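Local coordinates for protein 6-carboxyhexanoate--coa ligase (Bacillus subtilis, PDB 5FM0) that belongs to the 6-carboxyhexanoate--CoA ligase family and binds pimeloyl-AMP beside a mixed beta sheet, at residues G125-D130 and C227-I232. Residues are numbered along the deposited sequence; the frame is centred on the assembly and turned at random.
Sequences GAVLFD and CRVFFI. With WAQ (pimeloyl-AMP), chain C.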
ATOM      1  N   GLY A 125      -4.352   1.175 -16.461  1.00 46.06           N
ATOM      2  CA  GLY A 125      -5.794   1.273 -16.314  1.00 46.65           C
ATOM      3  C   GLY A 125      -6.440   1.292 -17.669  1.00 42.44           C
ATOM      4  O   GLY A 125      -6.026   0.563 -18.561  1.00 44.69           O
ATOM      5  N   ALA A 126      -7.459   2.134 -17.823  1.00 46.38           N
ATOM      6  CA  ALA A 126      -8.179   2.233 -19.072  1.00 39.21           C
ATOM      7  C   ALA A 126      -7.878   3.532 -19.771  1.00 40.14           C
ATOM      8  O   ALA A 126      -7.497   4.525 -19.144  1.00 36.63           O
ATOM      9  CB  ALA A 126      -9.673   2.110 -18.834  1.00 44.80           C
ATOM     10  N   VAL A 127      -8.073   3.514 -21.081  1.00 40.61           N
ATOM     11  CA  VAL A 127      -7.974   4.706 -21.891  1.00 41.34           C
ATOM     12  C   VAL A 127      -9.370   5.239 -22.197  1.00 37.12           C
ATOM     13  O   VAL A 127     -10.273   4.478 -22.498  1.00 43.84           O
ATOM     14  CB  VAL A 127      -7.288   4.388 -23.227  1.00 40.52           C
ATOM     15  CG1 VAL A 127      -7.468   5.533 -24.212  1.00 45.21           C
ATOM     16  CG2 VAL A 127      -5.818   4.078 -23.021  1.00 43.55           C
ATOM     17  N   LEU A 128      -9.536   6.551 -22.149  1.00 47.25           N
ATOM     18  CA  LEU A 128     -10.793   7.182 -22.536  1.00 43.53           C
ATOM     19  C   LEU A 128     -10.615   7.847 -23.892  1.00 44.97           C
ATOM     20  O   LEU A 128      -9.720   8.673 -24.084  1.00 50.18           O
ATOM     21  CB  LEU A 128     -11.184   8.232 -21.513  1.00 48.68           C
ATOM     22  CG  LEU A 128     -11.912   7.788 -20.248  1.00 43.73           C
ATOM     23  CD1 LEU A 128     -11.339   6.513 -19.711  1.00 47.78           C
ATOM     24  CD2 LEU A 128     -11.848   8.876 -19.206  1.00 45.45           C
ATOM     25  N   PHE A 129     -11.484   7.506 -24.824  1.00 45.50           N
ATOM     26  CA  PHE A 129     -11.394   8.025 -26.168  1.00 48.69           C
ATOM     27  C   PHE A 129     -12.648   8.816 -26.456  1.00 41.54           C
ATOM     28  O   PHE A 129     -13.746   8.285 -26.382  1.00 43.40           O
ATOM     29  CB  PHE A 129     -11.271   6.862 -27.169  1.00 50.56           C
ATOM     30  CG  PHE A 129     -10.546   7.221 -28.441  1.00 49.13           C
ATOM     31  CD1 PHE A 129      -9.183   7.490 -28.424  1.00 58.00           C
ATOM     32  CD2 PHE A 129     -11.217   7.262 -29.659  1.00 52.34           C
ATOM     33  CE1 PHE A 129      -8.504   7.816 -29.595  1.00 53.52           C
ATOM     34  CE2 PHE A 129     -10.546   7.575 -30.830  1.00 58.94           C
ATOM     35  CZ  PHE A 129      -9.188   7.859 -30.797  1.00 48.60           C
ATOM     36  N   ASP A 130     -12.468  10.067 -26.835  1.00 48.19           N
ATOM     37  CA  ASP A 130     -13.575  10.982 -27.094  1.00 53.97           C
ATOM     38  C   ASP A 130     -14.127  10.839 -28.505  1.00 47.92           C
ATOM     39  O   ASP A 130     -13.394  11.035 -29.466  1.00 65.25           O
ATOM     40  CB  ASP A 130     -13.061  12.408 -26.893  1.00 57.40           C
ATOM     41  CG  ASP A 130     -14.164  13.412 -26.791  1.00 59.37           C
ATOM     42  OD1 ASP A 130     -15.309  13.094 -27.211  1.00 62.53           O
ATOM     43  OD2 ASP A 130     -13.876  14.519 -26.301  1.00 66.59           O
ATOM     44  N   CYS A 227      -5.906  -4.636 -23.734  1.00 48.84           N
ATOM     45  CA  CYS A 227      -6.584  -3.408 -24.124  1.00 47.94           C
ATOM     46  C   CYS A 227      -7.811  -3.128 -23.248  1.00 41.46           C
ATOM     47  O   CYS A 227      -8.541  -4.049 -22.867  1.00 43.97           O
ATOM     48  CB  CYS A 227      -6.998  -3.527 -25.591  1.00 49.76           C
ATOM     49  SG  CYS A 227      -8.082  -2.221 -26.204  1.00 57.91           S
ATOM     50  N   ARG A 228      -8.020  -1.853 -22.936  1.00 41.45           N
ATOM     51  CA  ARG A 228      -9.239  -1.386 -22.265  1.00 39.03           C
ATOM     52  C   ARG A 228      -9.479   0.044 -22.689  1.00 44.37           C
ATOM     53  O   ARG A 228      -8.765   0.958 -22.270  1.00 38.16           O
ATOM     54  CB  ARG A 228      -9.094  -1.416 -20.756  1.00 52.10           C
ATOM     55  CG  ARG A 228     -10.371  -1.721 -19.985  1.00 55.49           C
ATOM     56  CD  ARG A 228     -10.596  -3.194 -20.063  1.00 56.49           C
ATOM     57  NE  ARG A 228     -11.670  -3.712 -19.236  1.00 46.84           N
ATOM     58  CZ  ARG A 228     -11.494  -4.605 -18.267  1.00 51.37           C
ATOM     59  NH1 ARG A 228     -10.277  -5.026 -17.953  1.00 50.56           N
ATOM     60  NH2 ARG A 228     -12.532  -5.072 -17.594  1.00 53.63           N
ATOM     61  N   VAL A 229     -10.488   0.243 -23.530  1.00 42.01           N
ATOM     62  CA  VAL A 229     -10.818   1.565 -24.007  1.00 44.72           C
ATOM     63  C   VAL A 229     -12.298   1.850 -23.770  1.00 48.23           C
ATOM     64  O   VAL A 229     -13.164   1.023 -24.089  1.00 42.38           O
ATOM     65  CB  VAL A 229     -10.576   1.684 -25.520  1.00 46.19           C
ATOM     66  CG1 VAL A 229     -10.794   3.112 -25.973  1.00 43.92           C
ATOM     67  CG2 VAL A 229      -9.183   1.243 -25.875  1.00 54.16           C
ATOM     68  N   PHE A 230     -12.589   3.014 -23.210  1.00 50.03           N
ATOM     69  CA  PHE A 230     -13.971   3.448 -23.020  1.00 39.42           C
ATOM     70  C   PHE A 230     -14.235   4.580 -23.996  1.00 35.65           C
ATOM     71  O   PHE A 230     -13.526   5.582 -23.974  1.00 35.89           O
ATOM     72  CB  PHE A 230     -14.191   3.985 -21.616  1.00 37.30           C
ATOM     73  CG  PHE A 230     -13.843   3.042 -20.524  1.00 36.16           C
ATOM     74  CD1 PHE A 230     -13.792   1.686 -20.729  1.00 37.90           C
ATOM     75  CD2 PHE A 230     -13.593   3.533 -19.246  1.00 41.56           C
ATOM     76  CE1 PHE A 230     -13.472   0.830 -19.687  1.00 39.82           C
ATOM     77  CE2 PHE A 230     -13.274   2.692 -18.211  1.00 36.06           C
ATOM     78  CZ  PHE A 230     -13.208   1.341 -18.427  1.00 41.63           C
ATOM     79  N   PHE A 231     -15.233   4.418 -24.858  1.00 37.39           N
ATOM     80  CA  PHE A 231     -15.593   5.460 -25.806  1.00 39.28           C
ATOM     81  C   PHE A 231     -16.610   6.397 -25.189  1.00 44.65           C
ATOM     82  O   PHE A 231     -17.684   5.979 -24.789  1.00 46.28           O
ATOM     83  CB  PHE A 231     -16.144   4.856 -27.079  1.00 42.89           C
ATOM     84  CG  PHE A 231     -15.141   4.031 -27.823  1.00 48.26           C
ATOM     85  CD1 PHE A 231     -14.314   4.617 -28.772  1.00 49.47           C
ATOM     86  CD2 PHE A 231     -15.005   2.670 -27.564  1.00 46.63           C
ATOM     87  CE1 PHE A 231     -13.376   3.860 -29.448  1.00 48.62           C
ATOM     88  CE2 PHE A 231     -14.078   1.906 -28.244  1.00 48.45           C
ATOM     89  CZ  PHE A 231     -13.265   2.500 -29.188  1.00 46.35           C
ATOM     90  N   ILE A 232     -16.239   7.664 -25.128  1.00 46.18           N
ATOM     91  CA  ILE A 232     -16.955   8.677 -24.384  1.00 49.95           C
ATOM     92  C   ILE A 232     -17.671   9.693 -25.266  1.00 46.20           C
ATOM     93  O   ILE A 232     -17.061  10.288 -26.143  1.00 47.07           O
ATOM     94  CB  ILE A 232     -15.958   9.496 -23.536  1.00 49.02           C
ATOM     95  CG1 ILE A 232     -15.196   8.580 -22.579  1.00 51.26           C
ATOM     96  CG2 ILE A 232     -16.688  10.583 -22.775  1.00 51.55           C
ATOM     97  CD1 ILE A 232     -16.108   7.766 -21.691  1.00 49.73           C
TER
HETATM   98  N1  WAQ C1256     -10.023   0.009 -14.434  1.00 42.36           N
HETATM   99  C2  WAQ C1256      -9.582   0.393 -15.703  1.00 47.83           C
HETATM  100  N3  WAQ C1256      -8.863  -0.502 -16.469  1.00 45.45           N
HETATM  101  C4  WAQ C1256      -8.606  -1.733 -15.985  1.00 49.68           C
HETATM  102  C5  WAQ C1256      -9.048  -2.096 -14.777  1.00 45.94           C
HETATM  103  C6  WAQ C1256      -9.744  -1.226 -14.019  1.00 40.81           C
HETATM  104  N6  WAQ C1256     -10.166  -1.635 -12.827  1.00 32.95           N
HETATM  105  N7  WAQ C1256      -8.652  -3.360 -14.569  1.00 49.17           N
HETATM  106  C8  WAQ C1256      -7.979  -3.755 -15.644  1.00 51.09           C
HETATM  107  N9  WAQ C1256      -7.942  -2.757 -16.521  1.00 44.30           N
HETATM  108  C1' WAQ C1256      -7.296  -2.714 -17.858  1.00 40.21           C
HETATM  109  C2' WAQ C1256      -5.761  -2.694 -17.704  1.00 42.92           C
HETATM  110  O2' WAQ C1256      -5.092  -1.972 -18.745  1.00 37.19           O
HETATM  111  C3' WAQ C1256      -5.413  -4.148 -17.884  1.00 48.87           C
HETATM  112  O3' WAQ C1256      -4.045  -4.333 -18.329  1.00 47.12           O
HETATM  113  C4' WAQ C1256      -6.401  -4.611 -18.961  1.00 44.82           C
HETATM  114  O4' WAQ C1256      -7.640  -3.923 -18.610  1.00 45.78           O
HETATM  115  C5' WAQ C1256      -6.438  -6.097 -18.759  1.00 40.98           C
HETATM  116  O5' WAQ C1256      -7.256  -6.290 -17.695  1.00 41.87           O
HETATM  117  OAB WAQ C1256     -15.770 -12.586 -20.332  1.00 65.14           O
HETATM  118  OAC WAQ C1256      -8.935 -10.505 -17.726  1.00 57.71           O
HETATM  119  OAD WAQ C1256      -6.214  -8.676 -17.730  1.00 51.82           O
HETATM  120  OAE WAQ C1256     -14.291 -14.246 -20.254  1.00 58.10           O
HETATM  121  OAH WAQ C1256      -7.610  -7.956 -15.643  1.00 44.12           O
HETATM  122  CAK WAQ C1256     -11.994 -10.489 -20.716  1.00 56.77           C
HETATM  123  CAL WAQ C1256     -13.471 -11.007 -20.641  1.00 52.79           C
HETATM  124  CAM WAQ C1256     -11.307 -10.405 -19.352  1.00 45.45           C
HETATM  125  CAN WAQ C1256     -13.583 -12.088 -19.584  1.00 51.41           C
HETATM  126  CAO WAQ C1256     -10.294  -9.267 -19.375  1.00 56.13           C
HETATM  127  OAU WAQ C1256      -8.820  -8.193 -17.807  1.00 66.33           O
HETATM  128  CAW WAQ C1256     -14.629 -13.047 -20.102  1.00 56.05           C
HETATM  129  CAX WAQ C1256      -9.267  -9.408 -18.219  1.00 61.34           C
HETATM  130  PBG WAQ C1256      -7.366  -7.802 -17.071  1.00 45.47           P
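Val127 and Phe129 pair with 227-232 through four backbone hydrogen bonds: Val127 N to Arg228 O, Phe230 N to Val127 O, Phe129 N to Phe230 O and Ile232 N to Phe129 O. Each of these two residues gives its N-H to one residue and its carbonyl to another two further on, the parallel pattern. Apolar side chains suit both buried faces. On one, Ala126 CB sits over a face of the Phe230 ring, 3.9 Å from its centroid, a CH-pi contact that a small methyl allows; the same CB packs against C2 of the pimeloyl-AMP adenine, 3.6 Å away. Leu128 CD1 meets Phe230 CD2 at 3.8 Å, and Ile232 and helix 238-247 continue this layer. On the other face Phe129 and Phe231 lie side by side, Phe129 CD2 to Phe231 CE1 4.0 Å, with helix 107-116 packed against both rings. Strands 127-130 and 227-232 belong to a mixed sheet in which strand 188-194 runs antiparallel along the other edge of 227-232. At the ligand end the work turns polar. Arg228, its chain bent at chi2 (78°), lays its aliphatic part along the ribose and donates from NH1 to O4' (2.9 Å), in the guanidinium plane; a salt bridge from NE to Glu191 and a hydrogen bond from NH2 to Tyr204 fix the group's rotation.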